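Long-range contacts in cystatin F (Homo sapiens, PDB 2CH9), which inhibits cysteine proteases such as papain and cathepsin L, more weakly than other cystatins, and forms a disulfide-linked homodimer: residues A33-V38 / L50-R55; E72-R77 / T102-S107. All blocks are in the same frame, centred on the assembly; numbering follows the deposited sequence. Where two conformers were deposited one is given.

In the fold
Both contacts belong to the cystatin fold, in which helix 28-44 lies against an antiparallel sheet. They come in series along the chain: contact 1 joins the helix to strand 49-63, and contact 2 then pairs strands 67-78 and 102-112. Their centres are about 7 Å apart, and strands 49-63 and 67-78 are neighbours in the sheet. The two meet directly where Ser54 N of contact 1 probably donates a hydrogen bond to Glu74 O of contact 2, and where the ring of Phe51 packs on the backbone at Gly76 and Arg77. Contact 1 thus sets the helix on the sheet, while contact 2 builds the sheet's interior, and its Glu72, Leu103, Ser104 and Tyr106 also touch the second subunit.

Contact 1: A33-V38 / L50-R55; sequences AARYSV and LFKESR
Glu53 reaches from the strand to the helix and is gripped there by Arg35. Its CB lies 3.9 Å from Ala34 O. CG sits between the backbone N and the carbonyl carbon (chi1 74°), on the helix side, 4.2 Å from Ala34 CB. A further bend at chi2 helps bring the carboxylate to Arg35, whose two nitrogens take it side-on. Glu53 OE1 receives a nearly straight bond from Arg35 NE (2.9 Å, 173°) and lies in the guanidinium plane, at its edge. Glu53 OE2 offers its syn lone pair to Arg35 NH2, also at 2.9 Å, but this bond is more bent and tilted from the guanidinium plane. The two flat groups are turned 47° against each other, so the salt bridge is twisted. Asp89 holds Arg35 NH1 in a second salt bridge, so two acids share the guanidinium.

Beside this polar grip, Val38 CG1 comes within 3.3 Å of Glu53 OE1, and the two side chains cross at about a right angle. Val38 CG2 rests on the strand backbone, 3.5 Å from Phe51 O, and also touches Phe51 CB. Lys52 sets out away from the helix, yet the CE of its extended chain passes Arg35 NH2, and its NZ is hydrogen-bonded to Cys91 O. This is the helix-on-sheet packing of the cystatin fold, the sheet wrapped around the helix, which runs roughly antiparallel to this strand.

Contact 2: E72-R77 / T102-S107; sequences EVEIGR and TLSCYS
Four backbone hydrogen bonds tie Val73 to Cys105 and Ile75 to Leu103, two for each antiparallel hydrogen-bonded pair. Ile75 N to Leu103 O and Leu103 N to Ile75 O are both 2.9 Å. At the other pair, Cys105 N lies 2.9 Å from Val73 O, and Val73 N lies 3.1 Å from Cys105 O. CA-H...O contacts supplement them: Glu74 CA stands 3.4 Å from Leu103 O, and Thr102 CA 3.3 Å from Ile75 O, which Thr102 CG2 also touches.

Apolar contacts gather on the face that carries Val73, Ile75, Leu103 and Cys105, the side turned to helix 28-44. Ile75 CG1, between the backbone N and the carbonyl carbon (chi1 64°), lies 3.8 Å from Leu103 CB, and its CD1 lies 3.8 Å from Cys105 SG. That sulfur is bonded to Cys125 SG, so the disulfide fastens this strand to the neighbouring strand 117-126 in the antiparallel sheet that wraps the helix in cystatins. Val38 and Phe41 of the helix pack on Ile75, and Ser37 OG shares a hydrogen bond with Ser107 OG, which Val73 CG1 approaches to 4.2 Å.

Polar side chains occupy the other face. Glu74 CB and CG run past Leu103 O, and Glu74 CG comes near Ser104 OG. The Glu74 carboxylate is salt-bridged to Arg55, while Glu72 is held by Thr57 and Arg58, with Phe19 of the second subunit packed against it.

Contact 1: A33-V38 / L50-R55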
# COMPACT_ATOMS: atom_id res chain seq x y z
N ALA A 33 -0.63 9.86 12.48
CA ALA A 33 -0.29 8.57 11.89
C ALA A 33 1.19 8.20 12.14
O ALA A 33 1.51 7.04 12.43
CB ALA A 33 -0.62 8.56 10.39
N ALA A 34 2.07 9.19 12.06
CA ALA A 34 3.49 8.99 12.37
C ALA A 34 3.71 8.63 13.84
O ALA A 34 4.62 7.86 14.15
CB ALA A 34 4.29 10.23 12.00
N ARG A 35 2.89 9.19 14.73
CA ARG A 35 2.91 8.79 16.15
C ARG A 35 2.47 7.34 16.33
O ARG A 35 3.10 6.58 17.08
CB ARG A 35 2.05 9.73 17.01
CG ARG A 35 1.93 9.33 18.49
CD ARG A 35 3.31 9.20 19.20
NE ARG A 35 4.09 10.43 19.12
CZ ARG A 35 3.93 11.50 19.90
NH1 ARG A 35 3.00 11.52 20.85
NH2 ARG A 35 4.70 12.56 19.71
N TYR A 36 1.39 6.94 15.66
CA TYR A 36 1.00 5.52 15.70
C TYR A 36 2.12 4.59 15.24
O TYR A 36 2.34 3.53 15.83
CB TYR A 36 -0.23 5.27 14.85
CG TYR A 36 -1.47 5.89 15.41
CD1 TYR A 36 -1.75 5.85 16.77
CD2 TYR A 36 -2.40 6.49 14.56
CE1 TYR A 36 -2.92 6.42 17.28
CE2 TYR A 36 -3.56 7.06 15.05
CZ TYR A 36 -3.82 7.02 16.41
OH TYR A 36 -4.97 7.58 16.87
N SER A 37 2.83 5.01 14.19
CA SER A 37 3.91 4.20 13.61
C SER A 37 5.01 3.93 14.63
O SER A 37 5.44 2.78 14.81
CB SER A 37 4.50 4.90 12.39
OG SER A 37 3.50 5.05 11.42
N VAL A 38 5.46 4.99 15.30
CA VAL A 38 6.55 4.83 16.26
C VAL A 38 6.11 4.07 17.52
O VAL A 38 6.91 3.37 18.14
CB VAL A 38 7.26 6.15 16.58
CG1 VAL A 38 6.42 7.03 17.54
CG2 VAL A 38 8.66 5.85 17.12
N LEU A 50 12.23 4.40 24.82
CA LEU A 50 11.21 4.64 23.81
C LEU A 50 11.78 5.46 22.64
O LEU A 50 12.63 6.33 22.82
CB LEU A 50 10.00 5.39 24.40
CG LEU A 50 9.11 4.79 25.49
CD1 LEU A 50 8.15 5.86 25.98
CD2 LEU A 50 8.36 3.56 24.99
N PHE A 51 11.29 5.17 21.44
CA PHE A 51 11.62 5.97 20.26
C PHE A 51 10.48 6.93 19.99
O PHE A 51 9.36 6.71 20.45
CB PHE A 51 11.87 5.07 19.06
CG PHE A 51 13.24 4.45 19.04
CD1 PHE A 51 13.64 3.55 20.03
CD2 PHE A 51 14.14 4.74 18.01
CE1 PHE A 51 14.91 2.96 20.01
CE2 PHE A 51 15.41 4.17 17.98
CZ PHE A 51 15.80 3.27 18.98
N LYS A 52 10.76 7.98 19.22
CA LYS A 52 9.75 8.98 18.86
C LYS A 52 9.97 9.41 17.41
O LYS A 52 11.12 9.48 16.93
CB LYS A 52 9.87 10.18 19.81
CG LYS A 52 8.87 11.31 19.62
CD LYS A 52 9.14 12.42 20.63
CE LYS A 52 8.16 13.56 20.49
NZ LYS A 52 8.45 14.66 21.47
N GLU A 53 8.88 9.69 16.70
CA GLU A 53 9.00 10.17 15.33
C GLU A 53 9.82 11.48 15.35
O GLU A 53 9.58 12.36 16.17
CB GLU A 53 7.62 10.34 14.69
CG GLU A 53 6.79 11.56 15.16
CD GLU A 53 6.11 11.38 16.52
OE1 GLU A 53 6.25 10.32 17.18
OE2 GLU A 53 5.44 12.33 16.94
N SER A 54 10.82 11.57 14.47
CA SER A 54 11.68 12.75 14.44
C SER A 54 11.50 13.60 13.18
O SER A 54 11.72 14.80 13.22
CB SER A 54 13.16 12.40 14.65
OG SER A 54 13.69 11.62 13.59
N ARG A 55 11.09 12.98 12.08
CA ARG A 55 10.91 13.69 10.82
C ARG A 55 10.01 12.90 9.89
O ARG A 55 10.14 11.69 9.79
CB ARG A 55 12.27 13.94 10.15
CG ARG A 55 12.23 14.77 8.88
CD ARG A 55 13.60 15.42 8.59
NE ARG A 55 14.55 14.48 8.01
CZ ARG A 55 15.12 14.61 6.81
NH1 ARG A 55 14.86 15.67 6.05
NH2 ARG A 55 15.96 13.68 6.37

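Contact 2: E72-R77 / T102-S107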
# COMPACT_ATOMS: atom_id res chain seq x y z
N GLU A 72 6.82 8.00 4.98
CA GLU A 72 8.25 7.89 5.12
C GLU A 72 8.60 8.76 6.33
O GLU A 72 8.50 9.98 6.28
CB GLU A 72 8.95 8.40 3.85
CG GLU A 72 10.44 8.18 3.82
CD GLU A 72 11.07 8.74 2.56
OE1 GLU A 72 11.18 10.00 2.43
OE2 GLU A 72 11.47 7.95 1.68
N VAL A 73 9.00 8.11 7.41
CA VAL A 73 9.12 8.76 8.71
C VAL A 73 10.45 8.35 9.36
O VAL A 73 10.83 7.18 9.32
CB VAL A 73 7.89 8.43 9.62
CG1 VAL A 73 7.52 6.96 9.54
CG2 VAL A 73 8.12 8.88 11.07
N GLU A 74 11.20 9.31 9.89
CA GLU A 74 12.38 9.00 10.67
C GLU A 74 12.00 8.92 12.15
O GLU A 74 11.20 9.71 12.63
CB GLU A 74 13.48 10.03 10.44
CG GLU A 74 14.19 9.87 9.09
CD GLU A 74 15.05 11.07 8.72
OE1 GLU A 74 15.52 11.79 9.64
OE2 GLU A 74 15.27 11.30 7.51
N ILE A 75 12.57 7.94 12.85
CA ILE A 75 12.35 7.80 14.29
C ILE A 75 13.68 7.83 15.02
O ILE A 75 14.70 7.41 14.47
CB ILE A 75 11.55 6.53 14.63
CG1 ILE A 75 12.33 5.26 14.26
CG2 ILE A 75 10.18 6.55 13.93
CD1 ILE A 75 11.72 4.00 14.83
N GLY A 76 13.67 8.34 16.25
CA GLY A 76 14.89 8.47 17.03
C GLY A 76 14.72 8.06 18.48
O GLY A 76 13.63 8.20 19.05
N ARG A 77 15.79 7.54 19.08
CA ARG A 77 15.76 7.13 20.47
C ARG A 77 15.64 8.34 21.39
O ARG A 77 16.34 9.34 21.21
CB ARG A 77 16.99 6.30 20.83
CG ARG A 77 16.92 5.70 22.22
CD ARG A 77 18.19 4.96 22.63
NE ARG A 77 18.25 3.60 22.08
CZ ARG A 77 19.27 3.11 21.38
NH1 ARG A 77 20.34 3.87 21.14
NH2 ARG A 77 19.24 1.86 20.94
N THR A 102 19.01 6.63 15.12
CA THR A 102 17.92 6.99 14.23
C THR A 102 17.66 5.87 13.23
O THR A 102 18.59 5.21 12.77
CB THR A 102 18.22 8.32 13.48
OG1 THR A 102 18.52 9.34 14.44
CG2 THR A 102 17.02 8.78 12.66
N LEU A 103 16.39 5.66 12.92
CA LEU A 103 15.99 4.73 11.87
C LEU A 103 15.13 5.42 10.84
O LEU A 103 14.37 6.33 11.17
CB LEU A 103 15.20 3.55 12.45
CG LEU A 103 15.97 2.52 13.28
CD1 LEU A 103 15.92 2.89 14.76
CD2 LEU A 103 15.39 1.13 13.06
N SER A 104 15.27 4.98 9.59
CA SER A 104 14.38 5.36 8.51
C SER A 104 13.34 4.27 8.33
O SER A 104 13.68 3.11 8.08
CB SER A 104 15.14 5.53 7.19
OG SER A 104 16.11 6.56 7.27
N CYS A 105 12.07 4.66 8.45
CA CYS A 105 10.96 3.72 8.34
C CYS A 105 10.03 4.05 7.18
O CYS A 105 9.91 5.20 6.76
CB CYS A 105 10.15 3.70 9.64
SG CYS A 105 11.07 3.29 11.12
N TYR A 106 9.37 3.02 6.68
CA TYR A 106 8.18 3.18 5.88
C TYR A 106 7.03 2.56 6.67
O TYR A 106 7.16 1.46 7.21
CB TYR A 106 8.32 2.49 4.52
CG TYR A 106 7.01 2.50 3.75
CD1 TYR A 106 6.59 3.64 3.07
CD2 TYR A 106 6.17 1.37 3.75
CE1 TYR A 106 5.38 3.67 2.40
CE2 TYR A 106 4.95 1.39 3.07
CZ TYR A 106 4.57 2.55 2.39
OH TYR A 106 3.38 2.59 1.72
N SER A 107 5.92 3.27 6.76
CA SER A 107 4.75 2.71 7.39
C SER A 107 3.46 2.94 6.61
O SER A 107 3.33 3.89 5.82
CB SER A 107 4.60 3.24 8.81
OG SER A 107 4.19 4.59 8.78